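Local structure of acetyl transferase (Salmonella typhimurium, 1S7N) at residues B[32-37]-B[100-105]; B[23-28]-B[49-54]. The protein probably transfers the acetyl group of acetyl-coenzyme A to the N-terminal residue of ribosomal protein L7/L12, as a GNAT-family N-acetyltransferase. All blocks are in the same frame, centred on the assembly; numbering follows the deposited sequence.

Contact 1. Residues B[32-37]-B[100-105]; sequences LKNKAW and GYWLDE. With COA (coenzyme A), chain F.
Trp-37 of helix 24-38 lays its indole against Glu-105, just past the end of strand 96-103, the strand of this GNAT fold that pairs with the pantetheine arm of coenzyme A. Glu-105 extends across one face of the ring: its CB sits 3.5 Å from the centroid of the six-membered ring in a CH-pi contact, and its carboxylate continues over the pyrrole part, with the two planes only 3° apart. CG of Trp-37 is anti to the backbone N (chi1 167°), which carries the benzo edge toward the strand, where CZ3 meets Leu-103 O near the ring plane at 3.0 Å. On the cofactor side, CH2 of Trp-37 packs against C9P of coenzyme A. Beside it the strand backbone holds the cofactor in beta-like pairing: N4P of coenzyme A donates to Tyr-101 O at 2.7 Å, and Leu-103 N donates to O9P at 2.8 Å.

Three residues before Trp-37, Asn-34 uses both ends of its amide. Its OD1 accepts an almost straight bond from Glu-105 N (2.9 Å, 175°), the donor lying above the carbonyl plane, and a water donates both to this OD1 and to Glu-105 OE1. Its ND2 donates to Asp-104 OD2 at 3.0 Å, reaching that oxygen from above the carboxylate plane, and also bonds Leu-30 O. These bonds fix the amide's rotation. Lys-33, extended until a bend at its last torsion, brings NZ to within 2.5 Å of the same OD2, a salt bridge whose modelled length is doubtfully short.

One step back along the strand from Leu-103, Trp-102 packs under the helix against Leu-30 and Val-31. The Asp-104 carboxylate joins the helix to the turn after the strand, its OD1 accepting from Ser-106 N.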
ATOM      1  N   LEU B  32       4.626 -16.095 -20.097  1.00 17.59           N
ATOM      2  CA  LEU B  32       3.785 -16.647 -21.179  1.00 19.33           C
ATOM      3  C   LEU B  32       3.614 -18.117 -20.974  1.00 21.71           C
ATOM      4  O   LEU B  32       2.515 -18.622 -21.095  1.00 20.36           O
ATOM      5  CB  LEU B  32       4.370 -16.421 -22.584  1.00 20.10           C
ATOM      6  CG  LEU B  32       4.653 -14.968 -22.999  1.00 23.29           C
ATOM      7  CD1 LEU B  32       5.391 -14.889 -24.342  1.00 24.09           C
ATOM      8  CD2 LEU B  32       3.329 -14.234 -23.099  1.00 24.82           C
ATOM      9  N   LYS B  33       4.697 -18.790 -20.589  1.00 20.92           N
ATOM     10  CA  LYS B  33       4.631 -20.198 -20.380  1.00 21.56           C
ATOM     11  C   LYS B  33       3.655 -20.525 -19.249  1.00 22.71           C
ATOM     12  O   LYS B  33       2.930 -21.523 -19.303  1.00 23.72           O
ATOM     13  CB  LYS B  33       6.032 -20.717 -20.021  1.00 23.15           C
ATOM     14  CG  LYS B  33       6.073 -22.123 -19.464  1.00 23.78           C
ATOM     15  CD  LYS B  33       7.544 -22.589 -19.200  1.00 25.26           C
ATOM     16  CE  LYS B  33       7.589 -24.035 -18.638  1.00 27.24           C
ATOM     17  NZ  LYS B  33       6.904 -24.247 -17.306  1.00 29.87           N
ATOM     18  N   ASN B  34       3.613 -19.694 -18.221  1.00 21.48           N
ATOM     19  CA  ASN B  34       2.770 -20.022 -17.075  1.00 22.19           C
ATOM     20  C   ASN B  34       1.479 -19.224 -17.031  1.00 22.20           C
ATOM     21  O   ASN B  34       0.731 -19.280 -16.059  1.00 19.88           O
ATOM     22  CB  ASN B  34       3.582 -19.725 -15.782  1.00 22.02           C
ATOM     23  CG  ASN B  34       4.647 -20.733 -15.532  1.00 20.45           C
ATOM     24  OD1 ASN B  34       4.372 -21.813 -15.015  1.00 20.06           O
ATOM     25  ND2 ASN B  34       5.873 -20.399 -15.884  1.00 19.90           N
ATOM     26  N   LYS B  35       1.229 -18.471 -18.088  1.00 22.77           N
ATOM     27  CA  LYS B  35       0.082 -17.569 -18.055  1.00 23.41           C
ATOM     28  C   LYS B  35      -1.268 -18.193 -17.649  1.00 22.81           C
ATOM     29  O   LYS B  35      -1.946 -17.706 -16.742  1.00 22.28           O
ATOM     30  CB  LYS B  35       0.000 -16.853 -19.407  1.00 25.68           C
ATOM     31  CG  LYS B  35      -1.045 -15.818 -19.499  1.00 30.02           C
ATOM     32  CD  LYS B  35      -0.905 -15.078 -20.823  1.00 34.17           C
ATOM     33  CE  LYS B  35      -2.109 -14.137 -21.033  1.00 35.56           C
ATOM     34  NZ  LYS B  35      -2.553 -14.268 -22.437  1.00 40.03           N
ATOM     35  N   ALA B  36      -1.635 -19.291 -18.276  1.00 22.79           N
ATOM     36  CA  ALA B  36      -2.917 -19.879 -17.957  1.00 25.69           C
ATOM     37  C   ALA B  36      -3.020 -20.300 -16.507  1.00 24.41           C
ATOM     38  O   ALA B  36      -3.999 -19.977 -15.872  1.00 26.54           O
ATOM     39  CB  ALA B  36      -3.219 -21.085 -18.911  1.00 25.65           C
ATOM     40  N   TRP B  37      -2.002 -20.972 -15.968  1.00 24.39           N
ATOM     41  CA  TRP B  37      -2.040 -21.445 -14.574  1.00 23.60           C
ATOM     42  C   TRP B  37      -1.949 -20.272 -13.591  1.00 23.41           C
ATOM     43  O   TRP B  37      -2.636 -20.275 -12.566  1.00 23.02           O
ATOM     44  CB  TRP B  37      -0.920 -22.490 -14.348  1.00 24.41           C
ATOM     45  CG  TRP B  37      -0.643 -22.826 -12.907  1.00 27.29           C
ATOM     46  CD1 TRP B  37      -1.472 -23.527 -12.002  1.00 25.64           C
ATOM     47  CD2 TRP B  37       0.492 -22.405 -12.151  1.00 24.72           C
ATOM     48  NE1 TRP B  37      -0.886 -23.541 -10.765  1.00 26.60           N
ATOM     49  CE2 TRP B  37       0.312 -22.867 -10.826  1.00 25.66           C
ATOM     50  CE3 TRP B  37       1.640 -21.672 -12.464  1.00 24.95           C
ATOM     51  CZ2 TRP B  37       1.235 -22.616  -9.836  1.00 23.57           C
ATOM     52  CZ3 TRP B  37       2.543 -21.422 -11.487  1.00 21.49           C
ATOM     53  CH2 TRP B  37       2.345 -21.887 -10.191  1.00 23.52           C
ATOM     54  N   GLY B 100       5.596 -10.349  -2.465  1.00 14.30           N
ATOM     55  CA  GLY B 100       4.810 -10.916  -3.557  1.00 17.04           C
ATOM     56  C   GLY B 100       5.655 -12.025  -4.147  1.00 13.36           C
ATOM     57  O   GLY B 100       6.866 -11.896  -4.135  1.00 15.78           O
ATOM     58  N   TYR B 101       5.047 -13.073  -4.688  1.00 14.35           N
ATOM     59  CA  TYR B 101       5.809 -14.175  -5.323  1.00 14.62           C
ATOM     60  C   TYR B 101       4.964 -15.129  -6.190  1.00 15.79           C
ATOM     61  O   TYR B 101       3.727 -15.281  -6.005  1.00 14.09           O
ATOM     62  CB  TYR B 101       6.548 -15.072  -4.246  1.00 14.37           C
ATOM     63  CG  TYR B 101       5.677 -15.542  -3.071  1.00 16.81           C
ATOM     64  CD1 TYR B 101       4.634 -16.460  -3.255  1.00 15.30           C
ATOM     65  CD2 TYR B 101       5.816 -14.963  -1.785  1.00 16.06           C
ATOM     66  CE1 TYR B 101       3.718 -16.746  -2.186  1.00 16.00           C
ATOM     67  CE2 TYR B 101       4.916 -15.258  -0.710  1.00 17.08           C
ATOM     68  CZ  TYR B 101       3.845 -16.151  -0.938  1.00 14.25           C
ATOM     69  OH  TYR B 101       2.904 -16.380   0.063  1.00 14.88           O
ATOM     70  N   TRP B 102       5.683 -15.809  -7.078  1.00 15.11           N
ATOM     71  CA  TRP B 102       5.137 -16.864  -7.887  1.00 16.81           C
ATOM     72  C   TRP B 102       6.313 -17.671  -8.400  1.00 17.43           C
ATOM     73  O   TRP B 102       7.445 -17.167  -8.501  1.00 17.53           O
ATOM     74  CB  TRP B 102       4.261 -16.336  -9.052  1.00 15.94           C
ATOM     75  CG  TRP B 102       5.001 -15.452 -10.033  1.00 15.86           C
ATOM     76  CD1 TRP B 102       5.076 -14.075 -10.013  1.00 16.16           C
ATOM     77  CD2 TRP B 102       5.583 -15.861 -11.269  1.00 15.22           C
ATOM     78  NE1 TRP B 102       5.644 -13.621 -11.182  1.00 15.48           N
ATOM     79  CE2 TRP B 102       5.959 -14.691 -11.966  1.00 14.89           C
ATOM     80  CE3 TRP B 102       5.834 -17.103 -11.849  1.00 14.64           C
ATOM     81  CZ2 TRP B 102       6.560 -14.728 -13.222  1.00 15.49           C
ATOM     82  CZ3 TRP B 102       6.448 -17.151 -13.110  1.00 15.39           C
ATOM     83  CH2 TRP B 102       6.802 -15.972 -13.779  1.00 16.96           C
ATOM     84  N   LEU B 103       6.012 -18.930  -8.700  1.00 18.25           N
ATOM     85  CA  LEU B 103       6.962 -19.907  -9.217  1.00 20.20           C
ATOM     86  C   LEU B 103       6.499 -20.506 -10.542  1.00 20.16           C
ATOM     87  O   LEU B 103       5.314 -20.556 -10.822  1.00 20.67           O
ATOM     88  CB  LEU B 103       7.087 -21.078  -8.229  1.00 20.17           C
ATOM     89  CG  LEU B 103       8.054 -21.059  -7.026  1.00 22.20           C
ATOM     90  CD1 LEU B 103       8.015 -22.453  -6.296  1.00 20.24           C
ATOM     91  CD2 LEU B 103       9.480 -20.845  -7.548  1.00 20.19           C
ATOM     92  N   ASP B 104       7.440 -20.939 -11.355  1.00 20.54           N
ATOM     93  CA  ASP B 104       7.070 -21.634 -12.561  1.00 21.69           C
ATOM     94  C   ASP B 104       6.361 -22.879 -12.030  1.00 21.75           C
ATOM     95  O   ASP B 104       6.800 -23.486 -11.064  1.00 19.25           O
ATOM     96  CB  ASP B 104       8.290 -22.050 -13.358  1.00 22.93           C
ATOM     97  CG  ASP B 104       7.906 -23.037 -14.457  1.00 23.73           C
ATOM     98  OD1 ASP B 104       7.634 -24.196 -14.097  1.00 28.14           O
ATOM     99  OD2 ASP B 104       7.820 -22.643 -15.636  1.00 23.40           O
ATOM    100  N   GLU B 105       5.257 -23.247 -12.667  1.00 21.94           N
ATOM    101  CA  GLU B 105       4.433 -24.323 -12.151  1.00 24.13           C
ATOM    102  C   GLU B 105       5.137 -25.637 -11.898  1.00 24.08           C
ATOM    103  O   GLU B 105       4.793 -26.338 -10.948  1.00 24.62           O
ATOM    104  CB  GLU B 105       3.175 -24.566 -13.055  1.00 23.13           C
ATOM    105  CG  GLU B 105       2.104 -25.454 -12.408  1.00 22.36           C
ATOM    106  CD  GLU B 105       0.968 -25.781 -13.397  1.00 25.04           C
ATOM    107  OE1 GLU B 105       1.116 -25.428 -14.572  1.00 24.87           O
ATOM    108  OE2 GLU B 105      -0.059 -26.373 -13.028  1.00 26.35           O
TER
HETATM  109  N1A COA F 601      11.352 -26.504   2.799  1.00 41.26           N
HETATM  110  C2A COA F 601       9.991 -26.356   2.824  1.00 41.43           C
HETATM  111  N3A COA F 601       9.087 -27.094   2.129  1.00 42.59           N
HETATM  112  C4A COA F 601       9.609 -28.098   1.338  1.00 41.44           C
HETATM  113  C5A COA F 601      10.992 -28.331   1.254  1.00 42.52           C
HETATM  114  C6A COA F 601      11.883 -27.484   2.032  1.00 41.68           C
HETATM  115  N6A COA F 601      13.209 -27.703   1.939  1.00 41.84           N
HETATM  116  N7A COA F 601      11.294 -29.389   0.384  1.00 42.57           N
HETATM  117  C8A COA F 601      10.148 -29.792  -0.073  1.00 42.45           C
HETATM  118  N9A COA F 601       9.139 -29.027   0.474  1.00 43.43           N
HETATM  119  C1B COA F 601       7.705 -29.154   0.102  1.00 44.41           C
HETATM  120  C2B COA F 601       6.682 -28.985   1.205  1.00 44.44           C
HETATM  121  O2B COA F 601       6.405 -30.274   1.703  1.00 46.82           O
HETATM  122  C3B COA F 601       5.478 -28.528   0.445  1.00 44.64           C
HETATM  123  O3B COA F 601       4.902 -29.646  -0.190  1.00 50.83           O
HETATM  124  P3B COA F 601       3.287 -29.762  -0.460  1.00 54.27           P
HETATM  125  O7A COA F 601       3.244 -30.743  -1.605  1.00 54.18           O
HETATM  126  O8A COA F 601       2.683 -28.429  -0.762  1.00 54.72           O
HETATM  127  O9A COA F 601       2.754 -30.316   0.846  1.00 53.67           O
HETATM  128  C4B COA F 601       6.101 -27.591  -0.589  1.00 41.73           C
HETATM  129  O4B COA F 601       7.358 -28.173  -0.919  1.00 40.47           O
HETATM  130  C5B COA F 601       6.218 -26.084  -0.274  1.00 36.40           C
HETATM  131  O5B COA F 601       7.058 -25.440  -1.237  1.00 32.11           O
HETATM  132  P1A COA F 601       7.215 -23.782  -1.283  1.00 27.04           P
HETATM  133  O1A COA F 601       7.136 -23.210   0.086  1.00 29.56           O
HETATM  134  O2A COA F 601       8.429 -23.519  -2.042  1.00 27.59           O
HETATM  135  O3A COA F 601       5.929 -23.311  -2.098  1.00 25.24           O
HETATM  136  P2A COA F 601       5.209 -24.010  -3.336  1.00 21.91           P
HETATM  137  O4A COA F 601       6.106 -24.787  -4.184  1.00 24.12           O
HETATM  138  O5A COA F 601       4.040 -24.749  -2.867  1.00 19.75           O
HETATM  139  O6A COA F 601       4.591 -22.805  -4.198  1.00 21.64           O
HETATM  140  CBP COA F 601       3.474 -20.705  -4.566  1.00 19.92           C
HETATM  141  CCP COA F 601       3.774 -21.818  -3.545  1.00 16.36           C
HETATM  142  CDP COA F 601       2.331 -19.782  -3.995  1.00 16.09           C
HETATM  143  CEP COA F 601       4.799 -19.863  -4.793  1.00 12.29           C
HETATM  144  CAP COA F 601       3.052 -21.355  -5.913  1.00 19.24           C
HETATM  145  OAP COA F 601       1.932 -22.247  -5.710  1.00 20.22           O
HETATM  146  C9P COA F 601       2.747 -20.360  -7.007  1.00 20.44           C
HETATM  147  O9P COA F 601       3.629 -19.781  -7.613  1.00 19.89           O
HETATM  148  N8P COA F 601       1.440 -20.032  -7.028  1.00 18.03           N
HETATM  149  C7P COA F 601       0.841 -19.325  -8.127  1.00 19.87           C
HETATM  150  C6P COA F 601       0.999 -17.793  -7.931  1.00 18.14           C
HETATM  151  C5P COA F 601       0.503 -17.344  -6.584  1.00 18.71           C
HETATM  152  O5P COA F 601      -0.408 -17.884  -6.023  1.00 18.41           O
HETATM  153  N4P COA F 601       1.342 -16.459  -5.934  1.00 19.23           N
HETATM  154  C3P COA F 601       1.011 -15.919  -4.607  1.00 19.24           C
HETATM  155  C2P COA F 601      -0.169 -14.898  -4.613  1.00 21.32           C
HETATM  156  S1P COA F 601      -0.347 -14.171  -2.954  1.00 26.54           S
HETATM  157  O   HOH W   1       2.179 -23.279 -16.085  1.00 21.64           O

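Contact 2. Residues B[23-28]-B[49-54]; sequences HVPALH and TSQEET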
ATOM      1  N   HIS B  23      17.437  -9.827 -17.806  1.00 19.30           N
ATOM      2  CA  HIS B  23      16.477 -10.898 -17.472  1.00 19.82           C
ATOM      3  C   HIS B  23      15.128 -10.846 -18.251  1.00 19.22           C
ATOM      4  O   HIS B  23      14.354 -11.804 -18.229  1.00 19.58           O
ATOM      5  CB  HIS B  23      16.104 -10.890 -15.985  1.00 17.07           C
ATOM      6  CG  HIS B  23      17.245 -11.142 -15.069  1.00 17.89           C
ATOM      7  ND1 HIS B  23      17.488 -10.349 -13.974  1.00 19.33           N
ATOM      8  CD2 HIS B  23      18.212 -12.090 -15.081  1.00 16.01           C
ATOM      9  CE1 HIS B  23      18.558 -10.806 -13.344  1.00 18.24           C
ATOM     10  NE2 HIS B  23      19.007 -11.860 -14.001  1.00 18.10           N
ATOM     11  N   VAL B  24      14.851  -9.739 -18.915  1.00 19.92           N
ATOM     12  CA  VAL B  24      13.561  -9.580 -19.531  1.00 17.35           C
ATOM     13  C   VAL B  24      13.105 -10.646 -20.474  1.00 19.47           C
ATOM     14  O   VAL B  24      12.073 -11.246 -20.234  1.00 21.02           O
ATOM     15  CB  VAL B  24      13.448  -8.183 -20.103  1.00 18.09           C
ATOM     16  CG1 VAL B  24      12.214  -8.070 -21.090  1.00 18.19           C
ATOM     17  CG2 VAL B  24      13.348  -7.204 -18.938  1.00 14.07           C
ATOM     18  N   PRO B  25      13.891 -10.979 -21.511  1.00 20.26           N
ATOM     19  CA  PRO B  25      13.419 -12.030 -22.436  1.00 19.83           C
ATOM     20  C   PRO B  25      13.007 -13.344 -21.768  1.00 21.18           C
ATOM     21  O   PRO B  25      11.957 -13.908 -22.088  1.00 20.08           O
ATOM     22  CB  PRO B  25      14.596 -12.220 -23.400  1.00 20.31           C
ATOM     23  CG  PRO B  25      15.255 -10.796 -23.371  1.00 20.53           C
ATOM     24  CD  PRO B  25      15.156 -10.369 -21.932  1.00 18.13           C
ATOM     25  N   ALA B  26      13.860 -13.860 -20.893  1.00 19.42           N
ATOM     26  CA  ALA B  26      13.532 -15.088 -20.210  1.00 19.60           C
ATOM     27  C   ALA B  26      12.349 -14.898 -19.230  1.00 19.15           C
ATOM     28  O   ALA B  26      11.494 -15.780 -19.149  1.00 18.05           O
ATOM     29  CB  ALA B  26      14.752 -15.624 -19.460  1.00 18.67           C
ATOM     30  N   LEU B  27      12.282 -13.779 -18.511  1.00 18.50           N
ATOM     31  CA  LEU B  27      11.144 -13.621 -17.607  1.00 18.38           C
ATOM     32  C   LEU B  27       9.812 -13.547 -18.432  1.00 18.97           C
ATOM     33  O   LEU B  27       8.807 -14.151 -18.065  1.00 17.32           O
ATOM     34  CB  LEU B  27      11.324 -12.379 -16.763  1.00 18.53           C
ATOM     35  CG  LEU B  27      10.178 -11.833 -15.875  1.00 19.96           C
ATOM     36  CD1 LEU B  27       9.838 -12.895 -14.775  1.00 18.25           C
ATOM     37  CD2 LEU B  27      10.563 -10.496 -15.247  1.00 18.46           C
ATOM     38  N   HIS B  28       9.822 -12.821 -19.544  1.00 19.53           N
ATOM     39  CA  HIS B  28       8.608 -12.703 -20.382  1.00 21.99           C
ATOM     40  C   HIS B  28       8.181 -14.084 -20.798  1.00 23.20           C
ATOM     41  O   HIS B  28       6.996 -14.462 -20.610  1.00 24.55           O
ATOM     42  CB  HIS B  28       8.856 -11.869 -21.651  1.00 22.68           C
ATOM     43  CG  HIS B  28       7.602 -11.538 -22.414  1.00 22.28           C
ATOM     44  ND1 HIS B  28       6.634 -10.673 -21.930  1.00 23.32           N
ATOM     45  CD2 HIS B  28       7.151 -11.973 -23.618  1.00 24.07           C
ATOM     46  CE1 HIS B  28       5.644 -10.589 -22.807  1.00 23.79           C
ATOM     47  NE2 HIS B  28       5.936 -11.366 -23.839  1.00 22.60           N
ATOM     48  N   THR B  49       1.294  -8.712 -22.714  1.00 36.62           N
ATOM     49  CA  THR B  49       1.214  -8.728 -24.158  1.00 34.81           C
ATOM     50  C   THR B  49       2.571  -8.988 -24.734  1.00 32.52           C
ATOM     51  O   THR B  49       2.958 -10.138 -24.888  1.00 32.09           O
ATOM     52  CB  THR B  49       0.619  -7.405 -24.699  1.00 35.88           C
ATOM     53  OG1 THR B  49       1.346  -6.280 -24.162  1.00 37.41           O
ATOM     54  CG2 THR B  49      -0.836  -7.292 -24.276  1.00 36.28           C
ATOM     55  N   SER B  50       3.312  -7.917 -25.000  1.00 30.44           N
ATOM     56  CA  SER B  50       4.634  -8.025 -25.591  1.00 28.43           C
ATOM     57  C   SER B  50       5.826  -7.943 -24.608  1.00 28.01           C
ATOM     58  O   SER B  50       5.747  -7.390 -23.478  1.00 24.51           O
ATOM     59  CB  SER B  50       4.806  -6.926 -26.656  1.00 27.42           C
ATOM     60  OG  SER B  50       5.005  -5.656 -26.025  1.00 27.38           O
ATOM     61  N   GLN B  51       6.960  -8.421 -25.118  1.00 26.68           N
ATOM     62  CA  GLN B  51       8.175  -8.419 -24.348  1.00 26.77           C
ATOM     63  C   GLN B  51       8.508  -6.977 -23.992  1.00 27.11           C
ATOM     64  O   GLN B  51       8.939  -6.691 -22.853  1.00 27.30           O
ATOM     65  CB  GLN B  51       9.305  -9.062 -25.151  1.00 26.43           C
ATOM     66  CG  GLN B  51      10.530  -9.347 -24.318  1.00 24.66           C
ATOM     67  CD  GLN B  51      11.757  -9.635 -25.190  1.00 26.24           C
ATOM     68  OE1 GLN B  51      12.482  -8.714 -25.566  1.00 28.71           O
ATOM     69  NE2 GLN B  51      11.968 -10.899 -25.526  1.00 24.29           N
ATOM     70  N   GLU B  52       8.254  -6.060 -24.923  1.00 26.31           N
ATOM     71  CA  GLU B  52       8.526  -4.665 -24.677  1.00 26.15           C
ATOM     72  C   GLU B  52       7.690  -4.096 -23.507  1.00 27.50           C
ATOM     73  O   GLU B  52       8.182  -3.239 -22.767  1.00 22.49           O
ATOM     74  CB  GLU B  52       8.274  -3.815 -25.918  1.00 29.18           C
ATOM     75  CG  GLU B  52       9.127  -4.164 -27.174  1.00 35.34           C
ATOM     76  CD  GLU B  52       8.961  -5.634 -27.712  1.00 38.20           C
ATOM     77  OE1 GLU B  52       7.809  -6.157 -27.735  1.00 35.71           O
ATOM     78  OE2 GLU B  52      10.009  -6.256 -28.122  1.00 41.17           O
ATOM     79  N   GLU B  53       6.435  -4.534 -23.345  1.00 25.84           N
ATOM     80  CA  GLU B  53       5.689  -3.999 -22.230  1.00 25.53           C
ATOM     81  C   GLU B  53       6.233  -4.621 -20.976  1.00 23.09           C
ATOM     82  O   GLU B  53       6.335  -3.963 -19.982  1.00 20.92           O
ATOM     83  CB  GLU B  53       4.192  -4.284 -22.332  1.00 27.45           C
ATOM     84  CG  GLU B  53       3.473  -3.375 -23.324  1.00 31.91           C
ATOM     85  CD  GLU B  53       3.629  -1.866 -23.014  1.00 36.22           C
ATOM     86  OE1 GLU B  53       3.457  -1.458 -21.826  1.00 37.50           O
ATOM     87  OE2 GLU B  53       3.929  -1.081 -23.974  1.00 38.66           O
ATOM     88  N   THR B  54       6.563  -5.912 -21.010  1.00 23.44           N
ATOM     89  CA  THR B  54       7.136  -6.546 -19.800  1.00 22.03           C
ATOM     90  C   THR B  54       8.412  -5.796 -19.422  1.00 21.74           C
ATOM     91  O   THR B  54       8.707  -5.629 -18.226  1.00 22.57           O
ATOM     92  CB  THR B  54       7.501  -8.034 -20.067  1.00 21.91           C
ATOM     93  OG1 THR B  54       6.314  -8.753 -20.423  1.00 23.74           O
ATOM     94  CG2 THR B  54       8.157  -8.695 -18.850  1.00 21.58           C
TER
HETATM   95  O   HOH W   2      10.934 -13.060 -24.598  1.00 32.37           O
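His-28 and Gln-51 meet where helix 24-38 packs against the start of helix 51-67, two consecutive helices of the GNAT fold. CG of His-28 stands anti to its own backbone N (chi1 -171°), carrying the imidazole across to the N-terminal turn of the other helix. There CA of Gln-51 lies over the ring centre, 3.5 Å from the centroid and 3° off the normal, a CH-pi contact made by the backbone carbon itself. At the ring edge, ND1 of His-28 shares a hydrogen bond with Thr-54 OG1 in which either could be the donor; its modelled length, 2.5 Å, is suspiciously short. The threonine hydroxyl is set anti to the carbonyl carbon (chi1 -61°), and this rotation brings it near the imidazole plane.

Gln-51 reaches back over the first helix. CG of Gln-51 lies 3.9 Å from CG1 of Val-24, and the chain, extended beyond it, carries the terminal amide alongside Pro-25, with NE2 3.6 Å from CB of the proline. A water joins the two sides here, accepting from Gln-51 NE2 and donating to Pro-25 O. Val-24 also touches Arg-55 and Val-58, farther along helix 51-67 from Gln-51, which extends the packing between the helices.

Ser-50, next to Gln-51, is the N-cap of helix 51-67, and its OG accepts the capping bond from Glu-53 N at 3.2 Å.

Overall arrangement
Helix 24-38 is common to both contacts. Contact 2 uses its N-terminal part and contact 1 its last turns, with centres about 14 Å apart. Along the chain the segments alternate: 23-28, 32-37, 49-54, then 100-105, so the helix meets its successor, helix 51-67, at one end and the cofactor-binding strand 96-103 at the other. The contacts touch directly where CZ2 of Trp-102 packs 4.1 Å from CD1 of Leu-27, whose side chain also reaches strands 71-77 and 80-91. One helix thus connects a helix-helix interface away from the annotated sites with the part of the coenzyme A site that holds the pantetheine arm, all within the GNAT domain.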